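Local coordinates for putative molybdenum cofactor biosynthesis protein (Corynebacterium diphtheriae, PDB 2G2C) that probably takes part in molybdenum cofactor biosynthesis and may bind molybdopterin, although its exact function is not established, at residues Lys7-Val12 / Gln68-Ile73; Ala90-Ile95 / Arg121-Val126. All coordinates share one frame; numbering follows the deposited sequence.

Contact 1. Residues Lys7-Val12 / Gln68-Ile73; sequences KSAIIV and QGARFI
The parallel pairing of strands 5-13 and 72-76 lies in the central sheet of this alpha/beta domain, where the crossover through helix 55-67 brings the chain in beside its first strand. Gly69 ends that helix in a Schellman motif, a place suited to glycine because the backbone takes a positive phi of 100°. Lys7 O then receives two N-H groups: Arg71 N at 2.7 Å, standing above the carbonyl plane, and Phe72 N at 3.1 Å, lying in it. Two residues on, Ala9 N donates to Phe72 O over 2.8 Å, almost in line with the carbonyl bond, which fixes the register of Ser8 beside Phe72 and Ala9 beside Ile73. On the face of Ser8 and Phe72, CG of Phe72 is anti to its backbone N (chi1 175°), and the ring offers its edge to Ser8 OG, which lies in the ring plane 3.7 Å from CD2; that small hydroxyl is satisfied by Ile6 O. The other face is aliphatic. Ala9 CB meets Ala70 CB at 4.1 Å, methyl to methyl, while Ile11 crosses Ile73 obliquely, CD1 touching CG2 at 3.7 Å. These short and branched side chains fit against Ala61, Ile62, Ala65 and Leu66 of helix 55-67. On the opposite face Phe72 reaches Met34 of helix 26-34, and strand 42-51 flanks 5-13 on its other side, where Glu44 forms a salt bridge with Lys7 NZ.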
loop_
_atom_site.group_PDB
_atom_site.type_symbol
_atom_site.label_atom_id
_atom_site.label_comp_id
_atom_site.label_asym_id
_atom_site.label_seq_id
_atom_site.Cartn_x
_atom_site.Cartn_y
_atom_site.Cartn_z
ATOM N N LYS A 7 -11.381 -6.006 -3.213
ATOM C CA LYS A 7 -10.735 -5.608 -4.459
ATOM C C LYS A 7 -9.451 -4.870 -4.122
ATOM O O LYS A 7 -9.462 -3.861 -3.399
ATOM C CB LYS A 7 -11.657 -4.755 -5.336
ATOM C CG LYS A 7 -12.636 -5.552 -6.192
ATOM C CD LYS A 7 -13.739 -6.153 -5.356
ATOM C CE LYS A 7 -14.693 -6.961 -6.222
ATOM N NZ LYS A 7 -15.198 -8.130 -5.462
ATOM N N SER A 8 -8.348 -5.385 -4.655
ATOM C CA SER A 8 -7.018 -4.945 -4.236
ATOM C C SER A 8 -6.140 -4.512 -5.377
ATOM O O SER A 8 -6.255 -5.030 -6.495
ATOM C CB SER A 8 -6.284 -6.020 -3.418
ATOM O OG SER A 8 -7.083 -6.466 -2.330
ATOM N N ALA A 9 -5.224 -3.599 -5.080
ATOM C CA ALA A 9 -4.231 -3.158 -6.070
ATOM C C ALA A 9 -2.865 -3.112 -5.457
ATOM O O ALA A 9 -2.689 -2.681 -4.285
ATOM C CB ALA A 9 -4.585 -1.772 -6.665
ATOM N N ILE A 10 -1.891 -3.516 -6.254
ATOM C CA ILE A 10 -0.484 -3.388 -5.850
ATOM C C ILE A 10 0.215 -2.352 -6.725
ATOM O O ILE A 10 0.030 -2.356 -7.974
ATOM C CB ILE A 10 0.252 -4.752 -5.949
ATOM C CG1 ILE A 10 -0.366 -5.743 -4.929
ATOM C CG2 ILE A 10 1.804 -4.560 -5.872
ATOM C CD1 ILE A 10 0.060 -7.192 -5.115
ATOM N N ILE A 11 0.996 -1.485 -6.081
ATOM C CA ILE A 11 1.775 -0.465 -6.815
ATOM C C ILE A 11 3.215 -0.536 -6.354
ATOM O O ILE A 11 3.523 -0.207 -5.201
ATOM C CB ILE A 11 1.219 0.960 -6.556
ATOM C CG1 ILE A 11 -0.242 1.013 -7.034
ATOM C CG2 ILE A 11 2.104 1.996 -7.225
ATOM C CD1 ILE A 11 -1.047 2.251 -6.519
ATOM N N VAL A 12 4.084 -1.054 -7.222
ATOM C CA VAL A 12 5.487 -1.135 -6.858
ATOM C C VAL A 12 6.195 0.114 -7.405
ATOM O O VAL A 12 6.108 0.417 -8.580
ATOM C CB VAL A 12 6.123 -2.443 -7.401
ATOM C CG1 VAL A 12 7.617 -2.412 -7.234
ATOM C CG2 VAL A 12 5.499 -3.650 -6.702
ATOM N N GLN A 68 -10.877 2.270 -10.389
ATOM C CA GLN A 68 -11.201 0.902 -10.828
ATOM C C GLN A 68 -11.926 0.113 -9.738
ATOM O O GLN A 68 -12.374 -1.026 -9.970
ATOM C CB GLN A 68 -9.941 0.198 -11.305
ATOM C CG GLN A 68 -9.383 0.916 -12.554
ATOM C CD GLN A 68 -8.269 0.201 -13.287
ATOM O OE1 GLN A 68 -7.801 -0.873 -12.881
ATOM N NE2 GLN A 68 -7.827 0.810 -14.399
ATOM N N GLY A 69 -12.083 0.726 -8.568
ATOM C CA GLY A 69 -12.846 0.114 -7.493
ATOM C C GLY A 69 -12.002 -0.559 -6.415
ATOM O O GLY A 69 -12.551 -1.267 -5.555
ATOM N N ALA A 70 -10.670 -0.401 -6.461
ATOM C CA ALA A 70 -9.874 -1.022 -5.380
ATOM C C ALA A 70 -10.211 -0.418 -4.018
ATOM O O ALA A 70 -10.320 0.812 -3.863
ATOM C CB ALA A 70 -8.404 -0.853 -5.663
ATOM N N ARG A 71 -10.411 -1.318 -3.061
ATOM C CA ARG A 71 -10.634 -0.887 -1.676
ATOM C C ARG A 71 -9.431 -1.160 -0.757
ATOM O O ARG A 71 -9.427 -0.751 0.383
ATOM C CB ARG A 71 -11.935 -1.444 -1.096
ATOM C CG ARG A 71 -13.162 -0.885 -1.847
ATOM C CD ARG A 71 -14.417 -1.195 -1.070
ATOM N NE ARG A 71 -14.447 -0.552 0.245
ATOM C CZ ARG A 71 -15.104 -1.021 1.307
ATOM N NH1 ARG A 71 -15.858 -2.143 1.212
ATOM N NH2 ARG A 71 -15.009 -0.358 2.470
ATOM N N PHE A 72 -8.417 -1.851 -1.294
ATOM C CA PHE A 72 -7.180 -2.074 -0.553
ATOM C C PHE A 72 -6.075 -1.834 -1.551
ATOM O O PHE A 72 -6.047 -2.480 -2.600
ATOM C CB PHE A 72 -7.107 -3.501 0.010
ATOM C CG PHE A 72 -5.793 -3.804 0.667
ATOM C CD1 PHE A 72 -5.328 -3.015 1.705
ATOM C CD2 PHE A 72 -4.985 -4.852 0.235
ATOM C CE1 PHE A 72 -4.087 -3.271 2.322
ATOM C CE2 PHE A 72 -3.731 -5.096 0.854
ATOM C CZ PHE A 72 -3.305 -4.326 1.891
ATOM N N ILE A 73 -5.219 -0.856 -1.266
ATOM C CA ILE A 73 -4.116 -0.526 -2.139
ATOM C C ILE A 73 -2.870 -0.604 -1.319
ATOM O O ILE A 73 -2.788 0.045 -0.263
ATOM C CB ILE A 73 -4.276 0.921 -2.693
ATOM C CG1 ILE A 73 -5.558 1.009 -3.535
ATOM C CG2 ILE A 73 -3.032 1.311 -3.498
ATOM C CD1 ILE A 73 -5.907 2.423 -4.059
#

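Contact 2. Residues Ala90-Ile95 / Arg121-Val126; sequences ATASFI and RGIVGV
The Phe94 ring has Thr91 O at one edge, in its plane, and turns away from 121-126; the flat group that does meet the other segment is the peptide following Gly125. Ile95 CD1 sits over one face of it, 3.7 Å from Gly125 C. Ile95 gets there with CG1 anti to its carbonyl carbon and a second bend at chi2 (-53°), which folds the terminal methyl toward the strand. Glycine suits position 125 because a CB on this backbone would point straight at Ile95 CG2; its absence lets the isoleucine lie close against the main chain. These residues join the C-terminal part of helix 87-92, and the type I turn Ala92-Ile95 that leads out of it, to strand 124-126 near the edge of the mixed sheet, where 124-126 runs between 135-139 and the outermost strand 97-98. No hydrogen bond links the two segments, so aliphatic contact carries the join. Ile123 is central: its CG1 is wedged between the backbone N and the carbonyl carbon (chi1 63°), and the extended chain lays CD1 over the helix backbone, 3.7 Å from Ala92 N. Ala92 CB, small enough to admit it, is 3.9 Å from the same CD1. Thr91 and Ile123 lie antiparallel side by side, CG2 meeting CG1 at 3.8 Å, while Thr91 OG1 bonds to Thr87 O and Asn138 ND2. Asn138 OD1 in turn takes Ile123 N, so one amide ties both sides. Ser93 reaches back to grip Ala90 O twice, through OG at 2.7 Å and N at 3.2 Å.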
loop_
_atom_site.group_PDB
_atom_site.type_symbol
_atom_site.label_atom_id
_atom_site.label_comp_id
_atom_site.label_asym_id
_atom_site.label_seq_id
_atom_site.Cartn_x
_atom_site.Cartn_y
_atom_site.Cartn_z
ATOM N N ALA A 90 2.446 11.497 -1.820
ATOM C CA ALA A 90 1.410 11.188 -2.805
ATOM C C ALA A 90 0.211 10.505 -2.104
ATOM O O ALA A 90 -0.967 10.816 -2.342
ATOM C CB ALA A 90 1.987 10.286 -3.946
ATOM N N THR A 91 0.512 9.563 -1.226
ATOM C CA THR A 91 -0.532 8.843 -0.538
ATOM C C THR A 91 -1.379 9.770 0.341
ATOM O O THR A 91 -2.615 9.671 0.353
ATOM C CB THR A 91 0.069 7.697 0.288
ATOM O OG1 THR A 91 0.765 6.804 -0.593
ATOM C CG2 THR A 91 -1.047 6.934 1.098
ATOM N N ALA A 92 -0.710 10.655 1.086
ATOM C CA ALA A 92 -1.380 11.543 2.032
ATOM C C ALA A 92 -2.442 12.377 1.307
ATOM O O ALA A 92 -3.472 12.767 1.927
ATOM C CB ALA A 92 -0.373 12.445 2.677
ATOM N N SER A 93 -2.204 12.655 0.014
ATOM C CA SER A 93 -3.167 13.514 -0.732
ATOM C C SER A 93 -4.555 12.886 -0.824
ATOM O O SER A 93 -5.536 13.626 -1.101
ATOM C CB SER A 93 -2.652 13.863 -2.136
ATOM O OG SER A 93 -2.716 12.761 -3.022
ATOM N N PHE A 94 -4.654 11.559 -0.589
ATOM C CA PHE A 94 -5.908 10.810 -0.685
ATOM C C PHE A 94 -6.515 10.509 0.680
ATOM O O PHE A 94 -7.629 9.990 0.749
ATOM C CB PHE A 94 -5.681 9.459 -1.344
ATOM C CG PHE A 94 -5.228 9.567 -2.767
ATOM C CD1 PHE A 94 -6.174 9.672 -3.801
ATOM C CD2 PHE A 94 -3.867 9.625 -3.083
ATOM C CE1 PHE A 94 -5.764 9.769 -5.136
ATOM C CE2 PHE A 94 -3.445 9.746 -4.435
ATOM C CZ PHE A 94 -4.395 9.806 -5.451
ATOM N N ILE A 95 -5.750 10.721 1.756
ATOM C CA ILE A 95 -6.176 10.166 3.049
ATOM C C ILE A 95 -7.181 11.059 3.742
ATOM O O ILE A 95 -6.978 12.288 3.883
ATOM C CB ILE A 95 -4.933 9.909 3.951
ATOM C CG1 ILE A 95 -4.029 8.834 3.302
ATOM C CG2 ILE A 95 -5.345 9.609 5.386
ATOM C CD1 ILE A 95 -4.783 7.543 2.943
ATOM N N ARG A 121 8.948 6.402 5.864
ATOM C CA ARG A 121 7.990 7.422 6.179
ATOM C C ARG A 121 6.638 6.935 5.684
ATOM O O ARG A 121 5.714 7.724 5.564
ATOM C CB ARG A 121 8.408 8.664 5.460
ATOM C CG ARG A 121 9.824 9.079 5.849
ATOM C CD ARG A 121 10.180 10.402 5.209
ATOM N NE ARG A 121 10.079 10.283 3.748
ATOM C CZ ARG A 121 9.145 10.875 3.009
ATOM N NH1 ARG A 121 8.194 11.620 3.586
ATOM N NH2 ARG A 121 9.152 10.686 1.682
ATOM N N GLY A 122 6.527 5.632 5.384
ATOM C CA GLY A 122 5.285 5.102 4.803
ATOM C C GLY A 122 4.113 5.317 5.722
ATOM O O GLY A 122 4.259 5.150 6.943
ATOM N N ILE A 123 2.957 5.704 5.143
ATOM C CA ILE A 123 1.762 5.903 5.955
ATOM C C ILE A 123 0.705 4.818 5.721
ATOM O O ILE A 123 0.790 4.032 4.768
ATOM C CB ILE A 123 1.185 7.346 5.819
ATOM C CG1 ILE A 123 0.753 7.588 4.385
ATOM C CG2 ILE A 123 2.233 8.350 6.311
ATOM C CD1 ILE A 123 -0.032 8.895 4.224
ATOM N N VAL A 124 -0.291 4.804 6.612
ATOM C CA VAL A 124 -1.463 3.934 6.490
ATOM C C VAL A 124 -2.671 4.798 6.736
ATOM O O VAL A 124 -2.690 5.580 7.677
ATOM C CB VAL A 124 -1.486 2.787 7.549
ATOM C CG1 VAL A 124 -2.723 1.905 7.383
ATOM C CG2 VAL A 124 -0.192 1.936 7.417
ATOM N N GLY A 125 -3.697 4.652 5.907
ATOM C CA GLY A 125 -4.902 5.442 6.180
ATOM C C GLY A 125 -6.052 5.013 5.331
ATOM O O GLY A 125 -5.864 4.185 4.413
ATOM N N VAL A 126 -7.228 5.614 5.572
ATOM C CA VAL A 126 -8.390 5.292 4.709
ATOM C C VAL A 126 -8.856 6.532 3.964
ATOM O O VAL A 126 -8.596 7.651 4.406
ATOM C CB VAL A 126 -9.589 4.713 5.537
ATOM C CG1 VAL A 126 -9.243 3.372 6.157
ATOM C CG2 VAL A 126 -10.021 5.657 6.648
#

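From the N terminus, the chain lays down strand 5-13, runs through strand 42-51 on one side of it and returns by helix 55-67 to strand 72-76 on the other; contact 1 closes that loop of 55 residues. Only then does contact 2 open, at helix 87-92, and it closes a shorter loop of 25 residues holding strand 97-98 and helix 100-109. The two are therefore in series and neither encloses the other. The nearest atoms of contact 1 and contact 2 are about 7 Å apart. Strand 135-139 later enters between 72-76 and 124-126, uniting both in one sheet, while Ile62 of helix 55-67 touches Ile11 from contact 1 and Thr91 from contact 2.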